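Local structure of esterase LipW (Mycobacterium marinum, 3QH4) at residues A85-Y90 / R158-A163; R114-V119 / A310-F315. The protein probably hydrolyses ester bonds as a mycobacterial esterase of the alpha/beta hydrolase fold. One frame throughout, in Å; residues are numbered along the deposited sequence.

Contact 1: A85-Y90 / R158-A163; sequences APVVVY and RRLAVA
Val87 and Val89 of strand 85-91 exchange backbone hydrogen bonds with Arg159, just before the parallel strand 160-165, and with Ala161 and Ala163 on it. Val87 N donates to Arg159 O at 3.0 Å, and Ala161 N returns a bond to Val87 O at 2.9 Å. The pattern repeats two residues on, from Val89 N to Ala161 O and from Ala163 N to Val89 O; the last is the most bent, with 141° at its hydrogen. On one face of the sheet, Leu160 CD1 touches both Val87 CG1 and Val89 CG2; helix 134-148 covers this face, where Val87 and Val89 touch Val146. On the other, Val88 CG1, anti to the backbone N (chi1 178°), presses on Ala163 CB at 3.5 Å, tighter than usual for two carbons, and Tyr90 CD1 lies 3.8 Å from the same Ala163 CB. The Arg159 side chain runs beside Pro86; it bends at chi3 (-70°), which turns NE back, and Pro86 CD lies over one guanidinium face, 3.6 Å above its plane and toward the rim. A salt bridge from NE to Asp156 and a hydrogen bond from NH1 to Phe315 O position that group, while Tyr90 OH is hydrogen-bonded to Asp104. The four backbone bonds lie between apolar side chains on both faces of the sheet and hold central strands together, the second leading to a probable nucleophile elbow at Ser166.

Contact 2: R114-V119 / A310-F315; sequences RARCAV and ALADAF
Apolar packing without a hydrogen bond joins Ala115 and Cys117, at the turn from helix 105-115 into strand 118-122, to Leu311 and Phe315 near the end of helix 298-315. The small Ala115 permits a close approach: its CB meets Leu311 CB at 3.5 Å and also touches the branch atom Leu311 CD1, and the CA atoms of Ala115 and Ala312 are 4.5 Å apart. Arg116, which leaves the helix with a positive phi of 55°, turns the chain so that Cys117 can face the second helix. There Cys117 CB lies obliquely against the Phe315 ring, 3.6 Å from CE2. The sulfur, set between the backbone N and the carbonyl carbon (chi1 68°), makes a sulfur-aromatic contact at the ring edge, 5.4 Å from the centroid. Near the ring plane, Ala115 O faces the edge, 4.3 Å from Phe315 CD2. At the exposed margin, Arg116 NH2 reaches 3.9 Å from Ala312 CB, with the guanidinium oblique to that methyl. Phe315 also packs on Pro86 and Val88 of the sheet. Ala115 O is buried with no hydrogen-bonding partner in the model, and the positive edge of the Phe315 ring may offer it slight electrostatic compensation. Across these two segments the contact is apolar; the polar ties of the helix end go to Arg159 and, through Tyr316, to Arg116 O.

How the contacts relate
From the N terminus, the chain runs through strand 85-91, then helix 105-115 and the turn into strand 118-122, before strand 160-165 closes contact 1 across 67 intervening residues. Contact 2 closes later, when helix 298-315 returns to residues 114-119 across 190 residues. Their segments alternate, so the two closures cross. They also meet directly: strands 85-91 and 118-122 are sheet neighbours, with probable hydrogen bonds from Val88 N to Ala118 O and from Ala118 N to Pro86 O, and Pro86 CB lies 3.4 Å from Phe315 CG. Contact 1 pairs two central strands; contact 2 sets helix 298-315 against the turn leading into strand 118-122, the neighbour of strand 85-91 on its other side.

Contact 1: A85-Y90 / R158-A163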
ATOM      1  N   ALA A  85       9.375  -6.416  19.282  1.00 15.02           N
ATOM      2  CA  ALA A  85       9.510  -6.699  17.870  1.00 13.22           C
ATOM      3  C   ALA A  85       9.620  -5.385  17.082  1.00 11.94           C
ATOM      4  O   ALA A  85       8.914  -4.407  17.403  1.00 12.46           O
ATOM      5  CB  ALA A  85       8.291  -7.493  17.413  1.00 13.10           C
ATOM      6  N   PRO A  86      10.494  -5.348  16.057  1.00 11.48           N
ATOM      7  CA  PRO A  86      10.440  -4.210  15.125  1.00 10.43           C
ATOM      8  C   PRO A  86       9.052  -4.208  14.486  1.00  9.09           C
ATOM      9  O   PRO A  86       8.422  -5.250  14.405  1.00  8.83           O
ATOM     10  CB  PRO A  86      11.518  -4.541  14.094  1.00 10.46           C
ATOM     11  CG  PRO A  86      11.713  -6.012  14.178  1.00 10.86           C
ATOM     12  CD  PRO A  86      11.393  -6.421  15.578  1.00 10.62           C
ATOM     13  N   VAL A  87       8.567  -3.047  14.060  1.00  8.61           N
ATOM     14  CA  VAL A  87       7.143  -2.971  13.706  1.00  8.05           C
ATOM     15  C   VAL A  87       6.943  -2.130  12.457  1.00  8.08           C
ATOM     16  O   VAL A  87       7.627  -1.111  12.273  1.00  7.72           O
ATOM     17  CB  VAL A  87       6.300  -2.411  14.906  1.00  9.01           C
ATOM     18  CG1 VAL A  87       6.789  -1.029  15.361  1.00  9.31           C
ATOM     19  CG2 VAL A  87       4.786  -2.362  14.559  1.00  8.12           C
ATOM     20  N   VAL A  88       6.022  -2.575  11.608  1.00  7.25           N
ATOM     21  CA  VAL A  88       5.684  -1.863  10.373  1.00  6.83           C
ATOM     22  C   VAL A  88       4.249  -1.374  10.487  1.00  6.37           C
ATOM     23  O   VAL A  88       3.365  -2.168  10.811  1.00  6.64           O
ATOM     24  CB  VAL A  88       5.756  -2.836   9.134  1.00  6.91           C
ATOM     25  CG1 VAL A  88       5.349  -2.098   7.831  1.00  7.14           C
ATOM     26  CG2 VAL A  88       7.143  -3.448   8.997  1.00  8.71           C
ATOM     27  N   VAL A  89       3.984  -0.091  10.195  1.00  5.22           N
ATOM     28  CA  VAL A  89       2.594   0.367  10.102  1.00  4.73           C
ATOM     29  C   VAL A  89       2.234   0.305   8.629  1.00  5.03           C
ATOM     30  O   VAL A  89       2.906   0.941   7.828  1.00  4.89           O
ATOM     31  CB  VAL A  89       2.432   1.806  10.633  1.00  4.68           C
ATOM     32  CG1 VAL A  89       1.041   2.353  10.302  1.00  5.37           C
ATOM     33  CG2 VAL A  89       2.723   1.818  12.161  1.00  6.39           C
ATOM     34  N   TYR A  90       1.206  -0.478   8.289  1.00  5.14           N
ATOM     35  CA  TYR A  90       0.865  -0.810   6.895  1.00  4.86           C
ATOM     36  C   TYR A  90      -0.516  -0.290   6.505  1.00  4.97           C
ATOM     37  O   TYR A  90      -1.462  -0.387   7.320  1.00  5.28           O
ATOM     38  CB  TYR A  90       0.885  -2.344   6.700  1.00  5.12           C
ATOM     39  CG  TYR A  90       0.546  -2.757   5.293  1.00  4.69           C
ATOM     40  CD1 TYR A  90       1.579  -2.925   4.331  1.00  5.44           C
ATOM     41  CD2 TYR A  90      -0.784  -3.003   4.916  1.00  3.15           C
ATOM     42  CE1 TYR A  90       1.255  -3.309   3.030  1.00  6.45           C
ATOM     43  CE2 TYR A  90      -1.120  -3.387   3.610  1.00  3.10           C
ATOM     44  CZ  TYR A  90      -0.097  -3.524   2.684  1.00  5.75           C
ATOM     45  OH  TYR A  90      -0.391  -3.874   1.392  1.00  6.33           O
ATOM     46  N   ARG A 158      12.095   2.071  18.287  1.00 14.41           N
ATOM     47  CA  ARG A 158      13.310   2.498  17.588  1.00 13.65           C
ATOM     48  C   ARG A 158      13.470   1.827  16.219  1.00 13.24           C
ATOM     49  O   ARG A 158      14.376   2.190  15.436  1.00 13.15           O
ATOM     50  CB  ARG A 158      14.560   2.242  18.433  1.00 15.74           C
ATOM     51  N   ARG A 159      12.605   0.844  15.930  1.00 11.21           N
ATOM     52  CA  ARG A 159      12.665   0.136  14.637  1.00 10.52           C
ATOM     53  C   ARG A 159      11.268   0.150  14.029  1.00 10.64           C
ATOM     54  O   ARG A 159      10.583  -0.879  13.949  1.00 10.76           O
ATOM     55  CB  ARG A 159      13.250  -1.285  14.775  1.00 11.54           C
ATOM     56  CG  ARG A 159      14.735  -1.268  15.043  1.00 13.68           C
ATOM     57  CD  ARG A 159      15.271  -2.702  15.138  1.00 16.02           C
ATOM     58  NE  ARG A 159      14.782  -3.340  16.352  1.00 18.46           N
ATOM     59  CZ  ARG A 159      14.795  -4.645  16.563  1.00 19.41           C
ATOM     60  NH1 ARG A 159      15.265  -5.471  15.622  1.00 17.41           N
ATOM     61  NH2 ARG A 159      14.331  -5.116  17.724  1.00 21.08           N
ATOM     62  N   LEU A 160      10.848   1.347  13.640  1.00  9.55           N
ATOM     63  CA  LEU A 160       9.520   1.552  13.053  1.00  9.16           C
ATOM     64  C   LEU A 160       9.646   1.832  11.567  1.00  8.36           C
ATOM     65  O   LEU A 160      10.396   2.735  11.152  1.00  8.80           O
ATOM     66  CB  LEU A 160       8.797   2.705  13.751  1.00  9.53           C
ATOM     67  CG  LEU A 160       7.518   3.249  13.084  1.00 11.03           C
ATOM     68  CD1 LEU A 160       6.394   2.276  13.298  1.00 12.47           C
ATOM     69  CD2 LEU A 160       7.165   4.627  13.744  1.00 14.19           C
ATOM     70  N   ALA A 161       8.907   1.038  10.780  1.00  6.21           N
ATOM     71  CA  ALA A 161       8.840   1.209   9.330  1.00  5.39           C
ATOM     72  C   ALA A 161       7.387   1.505   8.949  1.00  5.06           C
ATOM     73  O   ALA A 161       6.457   1.228   9.722  1.00  5.90           O
ATOM     74  CB  ALA A 161       9.335  -0.057   8.618  1.00  5.64           C
ATOM     75  N   VAL A 162       7.209   2.069   7.763  1.00  4.27           N
ATOM     76  CA  VAL A 162       5.882   2.309   7.216  1.00  5.43           C
ATOM     77  C   VAL A 162       5.827   1.617   5.849  1.00  5.88           C
ATOM     78  O   VAL A 162       6.863   1.454   5.193  1.00  6.40           O
ATOM     79  CB  VAL A 162       5.559   3.831   7.117  1.00  4.74           C
ATOM     80  CG1 VAL A 162       5.520   4.492   8.529  1.00  5.31           C
ATOM     81  CG2 VAL A 162       6.574   4.581   6.226  1.00  5.61           C
ATOM     82  N   ALA A 163       4.642   1.166   5.444  1.00  4.76           N
ATOM     83  CA  ALA A 163       4.537   0.382   4.237  1.00  4.81           C
ATOM     84  C   ALA A 163       3.134   0.499   3.700  1.00  3.84           C
ATOM     85  O   ALA A 163       2.183   0.777   4.454  1.00  4.33           O
ATOM     86  CB  ALA A 163       4.863  -1.118   4.530  1.00  5.01           C
TER

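Contact 2: R114-V119 / A310-F315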
ATOM      1  N   ARG A 114       8.413 -13.006   6.833  1.00  7.41           N
ATOM      2  CA  ARG A 114       9.688 -12.950   6.131  1.00  7.34           C
ATOM      3  C   ARG A 114      10.671 -11.930   6.693  1.00  7.31           C
ATOM      4  O   ARG A 114      11.898 -12.165   6.676  1.00  8.05           O
ATOM      5  CB  ARG A 114       9.468 -12.714   4.638  1.00  5.45           C
ATOM      6  CG  ARG A 114       8.756 -13.902   3.932  1.00  5.69           C
ATOM      7  CD  ARG A 114       8.557 -13.533   2.482  1.00  5.73           C
ATOM      8  NE  ARG A 114       7.544 -14.360   1.834  1.00  5.74           N
ATOM      9  CZ  ARG A 114       7.773 -15.127   0.774  1.00  7.51           C
ATOM     10  NH1 ARG A 114       9.002 -15.217   0.259  1.00  7.42           N
ATOM     11  NH2 ARG A 114       6.762 -15.798   0.213  1.00  8.48           N
ATOM     12  N   ALA A 115      10.151 -10.809   7.191  1.00  8.54           N
ATOM     13  CA  ALA A 115      11.009  -9.783   7.790  1.00  9.69           C
ATOM     14  C   ALA A 115      11.202 -10.001   9.287  1.00 11.13           C
ATOM     15  O   ALA A 115      11.928  -9.234   9.907  1.00 12.53           O
ATOM     16  CB  ALA A 115      10.407  -8.401   7.555  1.00  9.08           C
ATOM     17  N   ARG A 116      10.521 -11.000   9.863  1.00 10.96           N
ATOM     18  CA  ARG A 116      10.576 -11.273  11.316  1.00 10.78           C
ATOM     19  C   ARG A 116      10.205 -10.028  12.112  1.00  9.77           C
ATOM     20  O   ARG A 116      11.019  -9.475  12.827  1.00 10.26           O
ATOM     21  CB  ARG A 116      11.958 -11.829  11.743  1.00 11.29           C
ATOM     22  CG  ARG A 116      12.323 -13.099  10.961  1.00 14.01           C
ATOM     23  CD  ARG A 116      13.689 -13.729  11.369  1.00 20.45           C
ATOM     24  NE  ARG A 116      14.834 -12.848  11.116  1.00 23.42           N
ATOM     25  CZ  ARG A 116      15.282 -12.451   9.917  1.00 27.80           C
ATOM     26  NH1 ARG A 116      14.701 -12.834   8.769  1.00 28.49           N
ATOM     27  NH2 ARG A 116      16.343 -11.646   9.868  1.00 31.29           N
ATOM     28  N   CYS A 117       8.946  -9.622  12.014  1.00  9.01           N
ATOM     29  CA  CYS A 117       8.515  -8.379  12.622  1.00  8.06           C
ATOM     30  C   CYS A 117       7.034  -8.434  12.937  1.00  7.80           C
ATOM     31  O   CYS A 117       6.342  -9.435  12.671  1.00  7.14           O
ATOM     32  CB  CYS A 117       8.806  -7.169  11.696  1.00  7.60           C
ATOM     33  SG  CYS A 117       7.773  -7.160  10.150  1.00  7.83           S
ATOM     34  N   ALA A 118       6.560  -7.340  13.527  1.00  7.38           N
ATOM     35  CA  ALA A 118       5.134  -7.100  13.705  1.00  7.62           C
ATOM     36  C   ALA A 118       4.667  -6.140  12.607  1.00  7.96           C
ATOM     37  O   ALA A 118       5.439  -5.294  12.107  1.00  8.23           O
ATOM     38  CB  ALA A 118       4.868  -6.475  15.088  1.00  8.98           C
ATOM     39  N   VAL A 119       3.412  -6.301  12.218  1.00  6.39           N
ATOM     40  CA  VAL A 119       2.795  -5.387  11.256  1.00  5.87           C
ATOM     41  C   VAL A 119       1.479  -4.915  11.883  1.00  6.70           C
ATOM     42  O   VAL A 119       0.695  -5.726  12.403  1.00  7.67           O
ATOM     43  CB  VAL A 119       2.517  -6.107   9.914  1.00  5.31           C
ATOM     44  CG1 VAL A 119       1.790  -5.177   8.914  1.00  6.58           C
ATOM     45  CG2 VAL A 119       3.841  -6.628   9.273  1.00  4.56           C
ATOM     46  N   ALA A 310      14.354  -6.660   2.479  1.00  8.33           N
ATOM     47  CA  ALA A 310      14.571  -5.211   2.598  1.00  8.48           C
ATOM     48  C   ALA A 310      14.292  -4.763   4.012  1.00  8.60           C
ATOM     49  O   ALA A 310      15.114  -4.070   4.634  1.00  8.31           O
ATOM     50  CB  ALA A 310      13.688  -4.434   1.605  1.00  7.96           C
ATOM     51  N   LEU A 311      13.150  -5.198   4.539  1.00  7.71           N
ATOM     52  CA  LEU A 311      12.788  -4.882   5.902  1.00  8.65           C
ATOM     53  C   LEU A 311      13.713  -5.574   6.874  1.00  9.00           C
ATOM     54  O   LEU A 311      14.143  -4.963   7.828  1.00  8.57           O
ATOM     55  CB  LEU A 311      11.342  -5.303   6.203  1.00  9.26           C
ATOM     56  CG  LEU A 311      10.250  -4.390   5.674  1.00 11.65           C
ATOM     57  CD1 LEU A 311       8.874  -5.056   5.875  1.00 12.54           C
ATOM     58  CD2 LEU A 311      10.333  -2.978   6.341  1.00 13.01           C
ATOM     59  N   ALA A 312      14.038  -6.847   6.632  1.00  8.39           N
ATOM     60  CA  ALA A 312      14.883  -7.561   7.607  1.00 10.33           C
ATOM     61  C   ALA A 312      16.252  -6.882   7.708  1.00 11.32           C
ATOM     62  O   ALA A 312      16.829  -6.781   8.796  1.00 12.62           O
ATOM     63  CB  ALA A 312      15.041  -9.021   7.229  1.00 10.44           C
ATOM     64  N   ASP A 313      16.776  -6.421   6.581  1.00 11.86           N
ATOM     65  CA  ASP A 313      18.090  -5.754   6.629  1.00 13.12           C
ATOM     66  C   ASP A 313      18.011  -4.434   7.395  1.00 13.23           C
ATOM     67  O   ASP A 313      18.981  -4.039   8.058  1.00 13.19           O
ATOM     68  CB  ASP A 313      18.680  -5.545   5.236  1.00 13.29           C
ATOM     69  CG  ASP A 313      19.200  -6.851   4.609  1.00 17.03           C
ATOM     70  OD1 ASP A 313      19.299  -7.888   5.310  1.00 21.03           O
ATOM     71  OD2 ASP A 313      19.496  -6.838   3.407  1.00 19.99           O
ATOM     72  N   ALA A 314      16.869  -3.750   7.303  1.00 11.56           N
ATOM     73  CA  ALA A 314      16.680  -2.483   8.024  1.00 12.46           C
ATOM     74  C   ALA A 314      16.576  -2.742   9.528  1.00 12.59           C
ATOM     75  O   ALA A 314      17.148  -1.997  10.374  1.00 13.35           O
ATOM     76  CB  ALA A 314      15.406  -1.794   7.514  1.00 12.57           C
ATOM     77  N   PHE A 315      15.848  -3.814   9.857  1.00 11.82           N
ATOM     78  CA  PHE A 315      15.555  -4.172  11.249  1.00 11.05           C
ATOM     79  C   PHE A 315      16.704  -4.925  11.943  1.00 12.28           C
ATOM     80  O   PHE A 315      16.826  -4.844  13.166  1.00 11.76           O
ATOM     81  CB  PHE A 315      14.297  -5.038  11.321  1.00 10.22           C
ATOM     82  CG  PHE A 315      13.011  -4.305  11.024  1.00  9.39           C
ATOM     83  CD1 PHE A 315      12.901  -2.921  11.231  1.00  9.89           C
ATOM     84  CD2 PHE A 315      11.879  -5.023  10.599  1.00  9.23           C
ATOM     85  CE1 PHE A 315      11.691  -2.236  10.997  1.00  9.85           C
ATOM     86  CE2 PHE A 315      10.661  -4.345  10.343  1.00  7.76           C
ATOM     87  CZ  PHE A 315      10.568  -2.949  10.550  1.00  9.20           C
TER